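Local coordinates for protein putative citrate lyase (Ralstonia eutropha, PDB 3QQW) that is a TIM-barrel protein of the HpcH/HpaI aldolase/citrate lyase family that probably acts as a magnesium-dependent lyase, perhaps on (S)-citramalyl-CoA, at residues R84-H90 with L112-P118; K208-V212 with E246-L250. All coordinates share one frame; numbering follows the deposited sequence.

Contact 1: R84-H90 with L112-P118; sequences RAGARIH and LAYITVP
Leu112 opens the pairing by laying CD1 beside Gly86 and Ala87, where two neighbouring parallel strands of a TIM barrel, 85-88 and 115-117, run side by side. Their axes approach to 4.6 Å at 26°, and helix 97-107 completes the beta-alpha-beta unit. Ala113 bonds through its N to Ala85 O at 3.2 Å, a nearly straight N-H (168°) reaching the oxygen from above the carbonyl plane. Its CB lies over one face of the Arg84 guanidinium. Bent at chi2 and chi3, the Arg84 chain curls back to this methyl; a water joins Arg84 NH1 to Ala113 O, while Arg84 NE forms a salt bridge with Asp50. Tyr114 lays one ring face against Gly86 CA, CG placed between backbone N and carbonyl carbon (chi1 54°), and Gly86 CA sits over the centre of that face, 3.7 Å from the ring centroid, in a CH-pi contact. Arg84 NH2 meets the ring edge, and Tyr114 OH is hydrogen-bonded to Thr52 of strand 49-54, the neighbour of 85-88 on its other side. Tyr114 O accepts a hydrogen bond from Ala87 N at 3.1 Å. Ile115 pairs with Ala87 and packs CG2 against Ile89 CG2 on the side of the sheet facing helix 97-107. Thr116 continues the parallel ladder: its N donates to Ala87 O at 2.8 Å and its O accepts a hydrogen bond from Ile89 N at 3.1 Å. On the barrel interior, Thr116 CB touches Arg88 CB. Arg88, a predicted substrate-binding residue, forms a salt bridge with Asp54. Val117 adds CG2 beside Ile89 CD1. Pro118, which also touches the predicted ligand-binding residue Glu153, closes the pairing with CB 3.9 Å from Arg88 CD.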
loop_
_atom_site.group_PDB
_atom_site.type_symbol
_atom_site.label_atom_id
_atom_site.label_comp_id
_atom_site.label_asym_id
_atom_site.label_seq_id
_atom_site.Cartn_x
_atom_site.Cartn_y
_atom_site.Cartn_z
ATOM N N ARG C 84 -3.230 -35.242 5.598
ATOM C CA ARG C 84 -2.827 -33.831 5.690
ATOM C C ARG C 84 -1.496 -33.635 5.014
ATOM O O ARG C 84 -0.607 -32.912 5.503
ATOM C CB ARG C 84 -2.808 -33.356 7.179
ATOM C CG ARG C 84 -4.221 -33.084 7.774
ATOM C CD ARG C 84 -5.215 -32.326 6.873
ATOM N NE ARG C 84 -4.664 -31.080 6.302
ATOM C CZ ARG C 84 -5.172 -30.441 5.246
ATOM N NH1 ARG C 84 -6.250 -30.909 4.635
ATOM N NH2 ARG C 84 -4.595 -29.336 4.785
ATOM N N ALA C 85 -1.394 -34.267 3.854
ATOM C CA ALA C 85 -0.236 -34.268 2.989
ATOM C C ALA C 85 -0.632 -33.736 1.604
ATOM O O ALA C 85 -1.486 -34.314 0.928
ATOM C CB ALA C 85 0.321 -35.681 2.894
ATOM N N GLY C 86 -0.073 -32.579 1.253
ATOM C CA GLY C 86 -0.273 -31.927 -0.037
ATOM C C GLY C 86 0.995 -32.030 -0.861
ATOM O O GLY C 86 1.975 -32.646 -0.426
ATOM N N ALA C 87 1.007 -31.425 -2.044
ATOM C CA ALA C 87 2.187 -31.473 -2.898
ATOM C C ALA C 87 2.462 -30.148 -3.560
ATOM O O ALA C 87 1.537 -29.472 -3.987
ATOM C CB ALA C 87 2.026 -32.548 -3.964
ATOM N N ARG C 88 3.731 -29.785 -3.679
ATOM C CA ARG C 88 4.106 -28.595 -4.430
ATOM C C ARG C 88 4.550 -29.087 -5.783
ATOM O O ARG C 88 5.524 -29.819 -5.875
ATOM C CB ARG C 88 5.190 -27.720 -3.742
ATOM C CG ARG C 88 5.679 -26.642 -4.713
ATOM C CD ARG C 88 6.454 -25.477 -4.166
ATOM N NE ARG C 88 7.655 -25.864 -3.435
ATOM C CZ ARG C 88 8.436 -25.009 -2.772
ATOM N NH1 ARG C 88 8.185 -23.701 -2.804
ATOM N NH2 ARG C 88 9.496 -25.454 -2.098
ATOM N N ILE C 89 3.829 -28.697 -6.829
ATOM C CA ILE C 89 4.137 -29.030 -8.208
ATOM C C ILE C 89 5.117 -27.980 -8.728
ATOM O O ILE C 89 5.403 -27.029 -8.032
ATOM C CB ILE C 89 2.795 -29.087 -9.020
ATOM C CG1 ILE C 89 2.111 -27.669 -9.104
ATOM C CG2 ILE C 89 1.848 -30.159 -8.394
ATOM C CD1 ILE C 89 0.966 -27.520 -10.094
ATOM N N HIS C 90 5.604 -28.129 -9.943
ATOM C CA HIS C 90 6.487 -27.179 -10.602
ATOM C C HIS C 90 5.705 -25.904 -11.020
ATOM O O HIS C 90 4.477 -25.926 -11.094
ATOM C CB HIS C 90 7.152 -27.855 -11.826
ATOM C CG HIS C 90 8.189 -28.875 -11.437
ATOM N ND1 HIS C 90 7.850 -30.211 -11.200
ATOM C CD2 HIS C 90 9.513 -28.721 -11.208
ATOM C CE1 HIS C 90 8.977 -30.815 -10.876
ATOM N NE2 HIS C 90 10.006 -29.958 -10.879
ATOM N N LEU C 112 -5.217 -36.504 -1.360
ATOM C CA LEU C 112 -4.505 -35.245 -1.602
ATOM C C LEU C 112 -5.174 -34.082 -0.880
ATOM O O LEU C 112 -6.349 -33.808 -1.117
ATOM C CB LEU C 112 -4.401 -34.978 -3.102
ATOM C CG LEU C 112 -3.533 -33.782 -3.566
ATOM C CD1 LEU C 112 -2.066 -33.925 -3.150
ATOM C CD2 LEU C 112 -3.639 -33.631 -5.048
ATOM N N ALA C 113 -4.440 -33.441 0.055
ATOM C CA ALA C 113 -4.978 -32.367 0.881
ATOM C C ALA C 113 -5.045 -31.036 0.112
ATOM O O ALA C 113 -5.992 -30.267 0.307
ATOM C CB ALA C 113 -4.136 -32.201 2.137
ATOM N N TYR C 114 -4.035 -30.762 -0.733
ATOM C CA TYR C 114 -3.902 -29.530 -1.506
ATOM C C TYR C 114 -2.769 -29.624 -2.511
ATOM O O TYR C 114 -1.905 -30.506 -2.411
ATOM C CB TYR C 114 -3.652 -28.300 -0.586
ATOM C CG TYR C 114 -2.482 -28.473 0.341
ATOM C CD1 TYR C 114 -1.189 -28.130 -0.058
ATOM C CD2 TYR C 114 -2.656 -28.977 1.628
ATOM C CE1 TYR C 114 -0.095 -28.319 0.788
ATOM C CE2 TYR C 114 -1.569 -29.183 2.476
ATOM C CZ TYR C 114 -0.293 -28.853 2.051
ATOM O OH TYR C 114 0.770 -29.023 2.906
ATOM N N ILE C 115 -2.739 -28.657 -3.440
ATOM C CA ILE C 115 -1.653 -28.495 -4.392
ATOM C C ILE C 115 -1.104 -27.091 -4.181
ATOM O O ILE C 115 -1.861 -26.116 -4.149
ATOM C CB ILE C 115 -2.070 -28.771 -5.863
ATOM C CG1 ILE C 115 -2.222 -30.276 -6.085
ATOM C CG2 ILE C 115 -1.071 -28.168 -6.867
ATOM C CD1 ILE C 115 -3.008 -30.601 -7.259
ATOM N N THR C 116 0.213 -27.008 -4.004
ATOM C CA THR C 116 0.941 -25.759 -3.857
ATOM C C THR C 116 1.486 -25.402 -5.239
ATOM O O THR C 116 2.181 -26.208 -5.872
ATOM C CB THR C 116 1.974 -25.874 -2.770
ATOM O OG1 THR C 116 1.296 -26.138 -1.546
ATOM C CG2 THR C 116 2.798 -24.613 -2.623
ATOM N N VAL C 117 1.101 -24.215 -5.724
ATOM C CA VAL C 117 1.483 -23.701 -7.047
ATOM C C VAL C 117 2.539 -22.601 -6.846
ATOM O O VAL C 117 2.250 -21.544 -6.265
ATOM C CB VAL C 117 0.242 -23.195 -7.831
ATOM C CG1 VAL C 117 0.617 -22.661 -9.204
ATOM C CG2 VAL C 117 -0.829 -24.264 -7.927
ATOM N N PRO C 118 3.749 -22.806 -7.376
ATOM C CA PRO C 118 4.810 -21.819 -7.148
ATOM C C PRO C 118 5.075 -20.887 -8.329
ATOM O O PRO C 118 4.720 -21.190 -9.468
ATOM C CB PRO C 118 6.036 -22.706 -6.935
ATOM C CG PRO C 118 5.793 -23.863 -7.839
ATOM C CD PRO C 118 4.290 -24.014 -8.028
HETATM O O HOH W 1 -6.494 -28.856 2.427
#

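Contact 2: K208-V212 with E246-L250; sequences KADMV and EFGFL
This is a buried apolar contact on the outer layer of the barrel, between helix 202-217 and the chain leaving helix 233-247 for strand 251-254. No hydrogen bond crosses it; Phe247 and Phe249 supply most of the surface on the 246-250 side, Val212 the largest share on the helix. Val212 CG2, anti to the carbonyl carbon, stands over the centre of the Phe249 ring, 3.5 Å from the centroid and 9° off its normal, a CH-pi contact. Lys208 CB meets the edge of this ring, in plane, 3.9 Å from Phe249 CZ, while selenomethionine Met211 CE approaches Phe249 CE1 obliquely. Phe247 CD2 lies 3.8 Å from Lys208 CB, with Ala209 N at the ring edge. Lys208 NZ, on an extended chain, is hydrogen-bonded to Gln198 O and His224 NE2. Between the aromatics the backbone turns at Gly248, whose positive phi (91°) ends the helical run; Val212 CG1, anti to the backbone N (chi1 171°), meets the carbonyl oxygens of Phe247 and Gly248. Inward, Phe249 and Met211 meet Phe175 of strand 170-175 and Pro222 of strand 221-224, whereas Phe247 and Val212 pack against Ala202 and Leu203, respectively, of helix 202-217 in a second subunit.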
loop_
_atom_site.group_PDB
_atom_site.type_symbol
_atom_site.label_atom_id
_atom_site.label_comp_id
_atom_site.label_asym_id
_atom_site.label_seq_id
_atom_site.Cartn_x
_atom_site.Cartn_y
_atom_site.Cartn_z
ATOM N N LYS C 208 4.280 -8.239 1.994
ATOM C CA LYS C 208 3.647 -9.074 3.017
ATOM C C LYS C 208 2.250 -8.536 3.400
ATOM O O LYS C 208 1.278 -9.307 3.429
ATOM C CB LYS C 208 4.533 -9.189 4.260
ATOM C CG LYS C 208 5.723 -10.077 4.027
ATOM C CD LYS C 208 6.523 -10.275 5.312
ATOM C CE LYS C 208 7.668 -11.232 5.091
ATOM N NZ LYS C 208 8.525 -11.320 6.297
ATOM N N ALA C 209 2.156 -7.221 3.680
ATOM C CA ALA C 209 0.887 -6.605 4.068
ATOM C C ALA C 209 -0.143 -6.705 2.928
ATOM O O ALA C 209 -1.295 -7.032 3.218
ATOM C CB ALA C 209 1.104 -5.155 4.494
ATOM N N ASP C 210 0.278 -6.515 1.644
ATOM C CA ASP C 210 -0.646 -6.631 0.505
ATOM C C ASP C 210 -1.202 -8.027 0.375
ATOM O O ASP C 210 -2.404 -8.189 0.162
ATOM C CB ASP C 210 0.027 -6.257 -0.817
ATOM C CG ASP C 210 -0.023 -4.784 -1.140
ATOM O OD1 ASP C 210 -0.536 -4.012 -0.306
ATOM O OD2 ASP C 210 0.455 -4.400 -2.231
HETATM N N MSE C 211 -0.331 -9.040 0.507
HETATM C CA MSE C 211 -0.748 -10.410 0.360
HETATM C C MSE C 211 -1.713 -10.830 1.490
HETATM O O MSE C 211 -2.732 -11.486 1.199
HETATM C CB MSE C 211 0.471 -11.313 0.286
HETATM C CG MSE C 211 0.121 -12.719 -0.257
HETATM SE SE MSE C 211 1.230 -14.142 0.467
HETATM C CE MSE C 211 0.658 -14.077 2.208
ATOM N N VAL C 212 -1.408 -10.445 2.757
ATOM C CA VAL C 212 -2.265 -10.765 3.898
ATOM C C VAL C 212 -3.628 -10.066 3.707
ATOM O O VAL C 212 -4.666 -10.709 3.851
ATOM C CB VAL C 212 -1.609 -10.406 5.248
ATOM C CG1 VAL C 212 -2.598 -10.530 6.408
ATOM C CG2 VAL C 212 -0.393 -11.282 5.500
ATOM N N GLU C 246 2.149 -8.807 13.884
ATOM C CA GLU C 246 2.398 -7.520 13.222
ATOM C C GLU C 246 1.861 -7.491 11.788
ATOM O O GLU C 246 1.595 -6.404 11.263
ATOM C CB GLU C 246 3.899 -7.189 13.193
ATOM C CG GLU C 246 4.555 -7.015 14.552
ATOM C CD GLU C 246 6.057 -6.802 14.490
ATOM O OE1 GLU C 246 6.530 -6.032 13.616
ATOM O OE2 GLU C 246 6.762 -7.398 15.336
ATOM N N PHE C 247 1.713 -8.666 11.149
ATOM C CA PHE C 247 1.280 -8.724 9.763
ATOM C C PHE C 247 -0.048 -9.474 9.526
ATOM O O PHE C 247 -0.676 -9.218 8.512
ATOM C CB PHE C 247 2.391 -9.340 8.897
ATOM C CG PHE C 247 3.562 -8.400 8.699
ATOM C CD1 PHE C 247 4.576 -8.319 9.643
ATOM C CD2 PHE C 247 3.635 -7.577 7.578
ATOM C CE1 PHE C 247 5.631 -7.425 9.476
ATOM C CE2 PHE C 247 4.704 -6.698 7.403
ATOM C CZ PHE C 247 5.692 -6.626 8.350
ATOM N N GLY C 248 -0.472 -10.347 10.442
ATOM C CA GLY C 248 -1.728 -11.075 10.290
ATOM C C GLY C 248 -1.641 -12.420 9.582
ATOM O O GLY C 248 -2.648 -12.902 9.050
ATOM N N PHE C 249 -0.430 -13.039 9.575
ATOM C CA PHE C 249 -0.227 -14.379 9.023
ATOM C C PHE C 249 -0.819 -15.374 10.001
ATOM O O PHE C 249 -0.786 -15.126 11.210
ATOM C CB PHE C 249 1.254 -14.663 8.767
ATOM C CG PHE C 249 1.819 -13.912 7.588
ATOM C CD1 PHE C 249 1.771 -14.454 6.313
ATOM C CD2 PHE C 249 2.444 -12.689 7.758
ATOM C CE1 PHE C 249 2.358 -13.794 5.225
ATOM C CE2 PHE C 249 3.011 -12.019 6.667
ATOM C CZ PHE C 249 2.965 -12.573 5.409
ATOM N N LEU C 250 -1.417 -16.470 9.486
ATOM C CA LEU C 250 -2.113 -17.458 10.303
ATOM C C LEU C 250 -1.528 -18.845 10.122
ATOM O O LEU C 250 -2.032 -19.849 10.665
ATOM C CB LEU C 250 -3.592 -17.433 9.869
ATOM C CG LEU C 250 -4.388 -16.179 10.232
ATOM C CD1 LEU C 250 -5.771 -16.240 9.644
ATOM C CD2 LEU C 250 -4.467 -16.008 11.737
#

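In the fold
Both contacts are buried but in different layers of the barrel, centres about 21 Å and nearest atoms about 10 Å apart. Contact 1 joins barrel strands, its centre about 9 Å from that of the chain; contact 2, at about 14 Å, belongs to the helical layer and borders another subunit. They share no helix or strand. The chemistry differs accordingly: four backbone hydrogen bonds set the register in contact 1, whereas contact 2 has no hydrogen bond between its segments and consists of side-chain packing, partly against backbone carbonyls. Predicted ligand-binding Arg88 lies within contact 1, while Met211 of contact 2 stays about 8 Å from predicted substrate- and magnesium-binding Glu153 between nearest side-chain atoms.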